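Local coordinates for protein 6-carboxyhexanoate--CoA ligase (Aquifex aeolicus, PDB 5TVA) that is a ligase of the BioW family, modelled with adenosine monophosphate and coenzyme A bound, at residues V81-Q86 with G190-K195; K95-I100 with A177-S182. One frame throughout, in Å; residues are numbered along the deposited sequence.

Interaction 1 (V81-Q86 with G190-K195); sequences VKKLTQ and GYVSGK
Leu84, on the last turn of helix 73-85, packs against Val192 of strand 190-194 through the fork of its side chain. Val192 CG2 sits 3.4 Å from Leu84 CD2 and 3.5 Å from Leu84 CG, both closer than usual van der Waals contact. Leu84 CG stands beside its backbone N (chi1 -74°), which swings the branched end round to the strand, and the two side chains meet at a slant. The chi1 of Val192, 91°, is away from a staggered value, consistent with a tight fit. Its other methyl, CG1, lies at a more relaxed 3.8 Å from Lys83 CB. The strand belongs to a mixed beta-sheet with helices on both faces: Val192 points to helix 73-85, while its neighbours Tyr191 and Ser193 touch helix 158-173 on the other side. Leu84 and Val192, both branched, apolar and buried, can mesh their methyls between helix and sheet.

Toward solvent the contact thins out. Lys83 lends only the root of its aliphatic chain; beyond that the chain bends at chi2 and chi3 and carries its amine off from the strand. There Lys83 NZ bonds to Gln86 OE1 at 3.3 Å, approaching from above the amide plane. On the exposed side of the helix end, Thr85 OG1 donates to Lys82 O at 2.9 Å.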
loop_
_atom_site.group_PDB
_atom_site.type_symbol
_atom_site.label_atom_id
_atom_site.label_comp_id
_atom_site.label_asym_id
_atom_site.label_seq_id
_atom_site.Cartn_x
_atom_site.Cartn_y
_atom_site.Cartn_z
ATOM N N VAL A 81 -12.664 1.263 11.887
ATOM C CA VAL A 81 -13.973 0.823 11.407
ATOM C C VAL A 81 -14.889 2.018 11.147
ATOM O O VAL A 81 -15.622 2.055 10.149
ATOM C CB VAL A 81 -14.593 -0.165 12.411
ATOM C CG1 VAL A 81 -15.970 -0.609 11.939
ATOM C CG2 VAL A 81 -13.690 -1.363 12.589
ATOM N N LYS A 82 -14.852 3.018 12.023
ATOM C CA LYS A 82 -15.762 4.150 11.878
ATOM C C LYS A 82 -15.473 4.929 10.605
ATOM O O LYS A 82 -16.392 5.240 9.837
ATOM C CB LYS A 82 -15.675 5.069 13.098
ATOM C CG LYS A 82 -16.569 6.288 12.995
ATOM C CD LYS A 82 -16.861 6.867 14.377
ATOM C CE LYS A 82 -15.939 8.026 14.716
ATOM N NZ LYS A 82 -16.348 9.301 14.055
ATOM N N LYS A 83 -14.199 5.264 10.371
ATOM C CA LYS A 83 -13.845 6.028 9.176
ATOM C C LYS A 83 -14.210 5.263 7.907
ATOM O O LYS A 83 -14.663 5.862 6.921
ATOM C CB LYS A 83 -12.352 6.378 9.199
ATOM C CG LYS A 83 -11.922 7.252 10.420
ATOM C CD LYS A 83 -12.654 8.574 10.393
ATOM C CE LYS A 83 -12.350 9.323 9.115
ATOM N NZ LYS A 83 -13.017 10.665 9.047
ATOM N N LEU A 84 -14.039 3.934 7.923
ATOM C CA LEU A 84 -14.414 3.105 6.777
ATOM C C LEU A 84 -15.901 3.224 6.451
ATOM O O LEU A 84 -16.285 3.282 5.273
ATOM C CB LEU A 84 -14.040 1.641 7.038
ATOM C CG LEU A 84 -12.540 1.326 6.947
ATOM C CD1 LEU A 84 -12.148 -0.052 7.526
ATOM C CD2 LEU A 84 -12.071 1.465 5.492
ATOM N N THR A 85 -16.765 3.251 7.472
ATOM C CA THR A 85 -18.191 3.347 7.160
ATOM C C THR A 85 -18.547 4.721 6.610
ATOM O O THR A 85 -19.635 4.901 6.052
ATOM C CB THR A 85 -19.075 3.032 8.372
ATOM O OG1 THR A 85 -19.073 4.149 9.272
ATOM C CG2 THR A 85 -18.636 1.768 9.086
ATOM N N GLN A 86 -17.658 5.700 6.745
ATOM C CA GLN A 86 -17.900 6.960 6.060
ATOM C C GLN A 86 -17.608 6.882 4.570
ATOM O O GLN A 86 -17.749 7.896 3.879
ATOM C CB GLN A 86 -17.063 8.080 6.670
ATOM C CG GLN A 86 -17.248 8.300 8.154
ATOM C CD GLN A 86 -16.396 9.448 8.649
ATOM O OE1 GLN A 86 -16.045 10.349 7.881
ATOM N NE2 GLN A 86 -16.030 9.409 9.928
ATOM N N GLY A 190 -0.758 2.902 11.159
ATOM C CA GLY A 190 -1.371 2.299 9.993
ATOM C C GLY A 190 -2.183 3.360 9.288
ATOM O O GLY A 190 -1.982 4.546 9.571
ATOM N N TYR A 191 -3.088 2.993 8.379
ATOM C CA TYR A 191 -3.945 4.026 7.824
ATOM C C TYR A 191 -5.240 3.426 7.298
ATOM O O TYR A 191 -5.448 2.210 7.267
ATOM C CB TYR A 191 -3.238 4.824 6.727
ATOM C CG TYR A 191 -2.873 4.053 5.475
ATOM C CD1 TYR A 191 -3.839 3.731 4.512
ATOM C CD2 TYR A 191 -1.560 3.677 5.235
ATOM C CE1 TYR A 191 -3.491 3.041 3.353
ATOM C CE2 TYR A 191 -1.198 3.000 4.090
ATOM C CZ TYR A 191 -2.167 2.679 3.143
ATOM O OH TYR A 191 -1.788 2.007 2.002
ATOM N N VAL A 192 -6.105 4.321 6.865
ATOM C CA VAL A 192 -7.353 3.969 6.225
ATOM C C VAL A 192 -7.553 5.048 5.181
ATOM O O VAL A 192 -7.219 6.210 5.432
ATOM C CB VAL A 192 -8.484 3.898 7.272
ATOM C CG1 VAL A 192 -9.225 5.241 7.444
ATOM C CG2 VAL A 192 -9.339 2.713 7.070
ATOM N N SER A 193 -7.986 4.678 3.975
ATOM C CA SER A 193 -8.068 5.709 2.951
ATOM C C SER A 193 -9.276 5.488 2.060
ATOM O O SER A 193 -9.837 4.390 1.989
ATOM C CB SER A 193 -6.800 5.776 2.097
ATOM O OG SER A 193 -6.700 4.646 1.262
ATOM N N GLY A 194 -9.652 6.563 1.375
ATOM C CA GLY A 194 -10.790 6.557 0.471
ATOM C C GLY A 194 -10.903 7.937 -0.127
ATOM O O GLY A 194 -10.231 8.881 0.308
ATOM N N LYS A 195 -11.749 8.046 -1.154
ATOM C CA LYS A 195 -11.825 9.327 -1.850
ATOM C C LYS A 195 -12.506 10.391 -0.996
ATOM O O LYS A 195 -12.193 11.582 -1.132
ATOM C CB LYS A 195 -12.532 9.169 -3.203
ATOM C CG LYS A 195 -11.621 8.664 -4.302
ATOM C CD LYS A 195 -12.300 8.588 -5.657
ATOM C CE LYS A 195 -11.360 7.948 -6.669
ATOM N NZ LYS A 195 -11.907 7.919 -8.060
#

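Interaction 2 (K95-I100 with A177-S182); sequences KKAVEI and AELCWS
Helix 95-100 and strand 177-181 run in nearly the same direction, their axes 26° apart and 9.7 Å distant at closest approach, with Ala97 and Leu179 as the nearest pair of CA atoms. This is the layered packing of an alpha/beta fold, in which helix 91-102 lies on a mixed beta-sheet. Residues alternate along the strand: Leu179 and Trp181 send their side chains toward the helix, whereas Glu178 faces away and has its carboxylate gripped by Asn170 and Tyr191.

Leu179 and Val98 share the centre of the apolar contact. Leu179 CG lies opposite the backbone N (chi1 170°), which extends the side chain from the strand, and CD2 is the methyl that reaches the helix. There it comes within 3.6 Å of Val98 CG2, the two side chains meeting at about a right angle, and within 4.2 Å of Ala97 CB. The single methyl of Ala97 suits the place where the helix backbone comes nearest the strand, and the same residue also touches Val216 and Phe218 on strand 214-219. The beta-branch of Val98 serves two partners: CG2 meets Leu179, while CG1 lies 4.3 Å from Trp181 CH2. Leu101 extends the apolar surface by touching both Leu179 and Trp181.

Just beyond Trp181, Ser182 lines the adenosine monophosphate pocket, its OG making a weak hydrogen bond to the ligand. The indole meets the helix at its edge: Trp181 CH2 lies 3.9 Å from Val98 O, a carbonyl oxygen near the ring plane whose hydrogen-bond partner is Ser102 OG.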
loop_
_atom_site.group_PDB
_atom_site.type_symbol
_atom_site.label_atom_id
_atom_site.label_comp_id
_atom_site.label_asym_id
_atom_site.label_seq_id
_atom_site.Cartn_x
_atom_site.Cartn_y
_atom_site.Cartn_z
ATOM N N LYS A 95 -15.521 -4.447 9.902
ATOM C CA LYS A 95 -15.037 -5.160 11.085
ATOM C C LYS A 95 -14.361 -6.473 10.714
ATOM O O LYS A 95 -13.366 -6.861 11.343
ATOM C CB LYS A 95 -16.185 -5.402 12.072
ATOM C CG LYS A 95 -16.566 -4.160 12.891
ATOM C CD LYS A 95 -17.989 -4.235 13.429
ATOM C CE LYS A 95 -18.129 -5.259 14.539
ATOM N NZ LYS A 95 -17.356 -4.888 15.754
ATOM N N LYS A 96 -14.873 -7.169 9.691
ATOM C CA LYS A 96 -14.270 -8.441 9.301
ATOM C C LYS A 96 -12.894 -8.229 8.685
ATOM O O LYS A 96 -11.978 -9.033 8.907
ATOM C CB LYS A 96 -15.185 -9.203 8.337
ATOM C CG LYS A 96 -14.558 -10.503 7.816
ATOM C CD LYS A 96 -15.554 -11.656 7.767
ATOM C CE LYS A 96 -15.576 -12.431 9.092
ATOM N NZ LYS A 96 -14.549 -13.521 9.153
ATOM N N ALA A 97 -12.730 -7.155 7.911
ATOM C CA ALA A 97 -11.398 -6.735 7.486
ATOM C C ALA A 97 -10.440 -6.631 8.672
ATOM O O ALA A 97 -9.400 -7.300 8.700
ATOM C CB ALA A 97 -11.479 -5.400 6.750
ATOM N N VAL A 98 -10.778 -5.788 9.662
ATOM C CA VAL A 98 -9.922 -5.630 10.851
ATOM C C VAL A 98 -9.661 -6.983 11.503
ATOM O O VAL A 98 -8.525 -7.307 11.877
ATOM C CB VAL A 98 -10.561 -4.645 11.855
ATOM C CG1 VAL A 98 -9.837 -4.706 13.185
ATOM C CG2 VAL A 98 -10.543 -3.213 11.320
ATOM N N GLU A 99 -10.713 -7.797 11.632
ATOM C CA GLU A 99 -10.578 -9.122 12.224
ATOM C C GLU A 99 -9.572 -9.977 11.460
ATOM O O GLU A 99 -8.781 -10.708 12.070
ATOM C CB GLU A 99 -11.952 -9.800 12.265
ATOM C CG GLU A 99 -11.964 -11.184 12.907
ATOM C CD GLU A 99 -13.312 -11.910 12.775
ATOM O OE1 GLU A 99 -14.246 -11.367 12.135
ATOM O OE2 GLU A 99 -13.425 -13.038 13.314
ATOM N N ILE A 100 -9.580 -9.899 10.124
ATOM C CA ILE A 100 -8.722 -10.774 9.325
ATOM C C ILE A 100 -7.256 -10.400 9.501
ATOM O O ILE A 100 -6.386 -11.273 9.606
ATOM C CB ILE A 100 -9.142 -10.742 7.840
ATOM C CG1 ILE A 100 -10.502 -11.415 7.642
ATOM C CG2 ILE A 100 -8.107 -11.447 6.980
ATOM C CD1 ILE A 100 -11.000 -11.422 6.195
ATOM N N ALA A 177 -11.957 1.734 -0.763
ATOM C CA ALA A 177 -11.323 2.114 0.496
ATOM C C ALA A 177 -10.260 1.083 0.831
ATOM O O ALA A 177 -10.314 -0.056 0.360
ATOM C CB ALA A 177 -12.340 2.206 1.647
ATOM N N GLU A 178 -9.302 1.481 1.672
ATOM C CA GLU A 178 -8.197 0.609 2.038
ATOM C C GLU A 178 -7.965 0.644 3.545
ATOM O O GLU A 178 -8.063 1.706 4.171
ATOM C CB GLU A 178 -6.924 1.027 1.301
ATOM C CG GLU A 178 -5.696 0.162 1.656
ATOM C CD GLU A 178 -4.439 0.586 0.920
ATOM O OE1 GLU A 178 -4.549 1.349 -0.053
ATOM O OE2 GLU A 178 -3.338 0.144 1.297
ATOM N N LEU A 179 -7.640 -0.517 4.121
ATOM C CA LEU A 179 -7.139 -0.617 5.489
ATOM C C LEU A 179 -5.731 -1.209 5.480
ATOM O O LEU A 179 -5.475 -2.210 4.808
ATOM C CB LEU A 179 -8.068 -1.477 6.370
ATOM C CG LEU A 179 -7.592 -1.891 7.773
ATOM C CD1 LEU A 179 -7.554 -0.717 8.737
ATOM C CD2 LEU A 179 -8.466 -2.996 8.355
ATOM N N CYS A 180 -4.814 -0.594 6.231
ATOM C CA CYS A 180 -3.419 -1.028 6.222
ATOM C C CYS A 180 -2.760 -0.744 7.567
ATOM O O CYS A 180 -2.853 0.377 8.083
ATOM C CB CYS A 180 -2.627 -0.311 5.117
ATOM S SG CYS A 180 -0.828 -0.688 5.003
ATOM N N TRP A 181 -2.088 -1.752 8.114
ATOM C CA TRP A 181 -1.006 -1.501 9.056
ATOM C C TRP A 181 0.148 -2.453 8.764
ATOM O O TRP A 181 -0.013 -3.492 8.108
ATOM C CB TRP A 181 -1.466 -1.582 10.526
ATOM C CG TRP A 181 -1.956 -2.895 11.033
ATOM C CD1 TRP A 181 -1.198 -3.959 11.417
ATOM C CD2 TRP A 181 -3.322 -3.265 11.284
ATOM N NE1 TRP A 181 -2.006 -4.983 11.865
ATOM C CE2 TRP A 181 -3.312 -4.580 11.798
ATOM C CE3 TRP A 181 -4.551 -2.620 11.107
ATOM C CZ2 TRP A 181 -4.482 -5.264 12.132
ATOM C CZ3 TRP A 181 -5.716 -3.299 11.444
ATOM C CH2 TRP A 181 -5.672 -4.609 11.948
ATOM N N SER A 182 1.322 -2.070 9.270
ATOM C CA SER A 182 2.588 -2.674 8.875
ATOM C C SER A 182 2.766 -4.067 9.478
ATOM O O SER A 182 2.181 -4.415 10.504
ATOM C CB SER A 182 3.753 -1.767 9.291
ATOM O OG SER A 182 4.945 -2.076 8.581
#

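Overall arrangement
After the N-terminal strands and helix 29-37, the chain reaches helix 73-85 and then helix 91-102, which supply the helical halves of interactions 1 and 2. Much later come two consecutive strands: 177-181 closes a loop of 76 intervening residues in interaction 2, and 190-194 then closes a wider one of 103 in interaction 1. The smaller loop is therefore nested within the larger. The two strands are antiparallel neighbours in the mixed sheet, and the two successive helices, which touch through Leu84 and Ala94, pack against them. The contacts also touch directly, through Tyr191 N and Cys180 O in the sheet backbone and through packing of Val192 CG2 on Glu178 O.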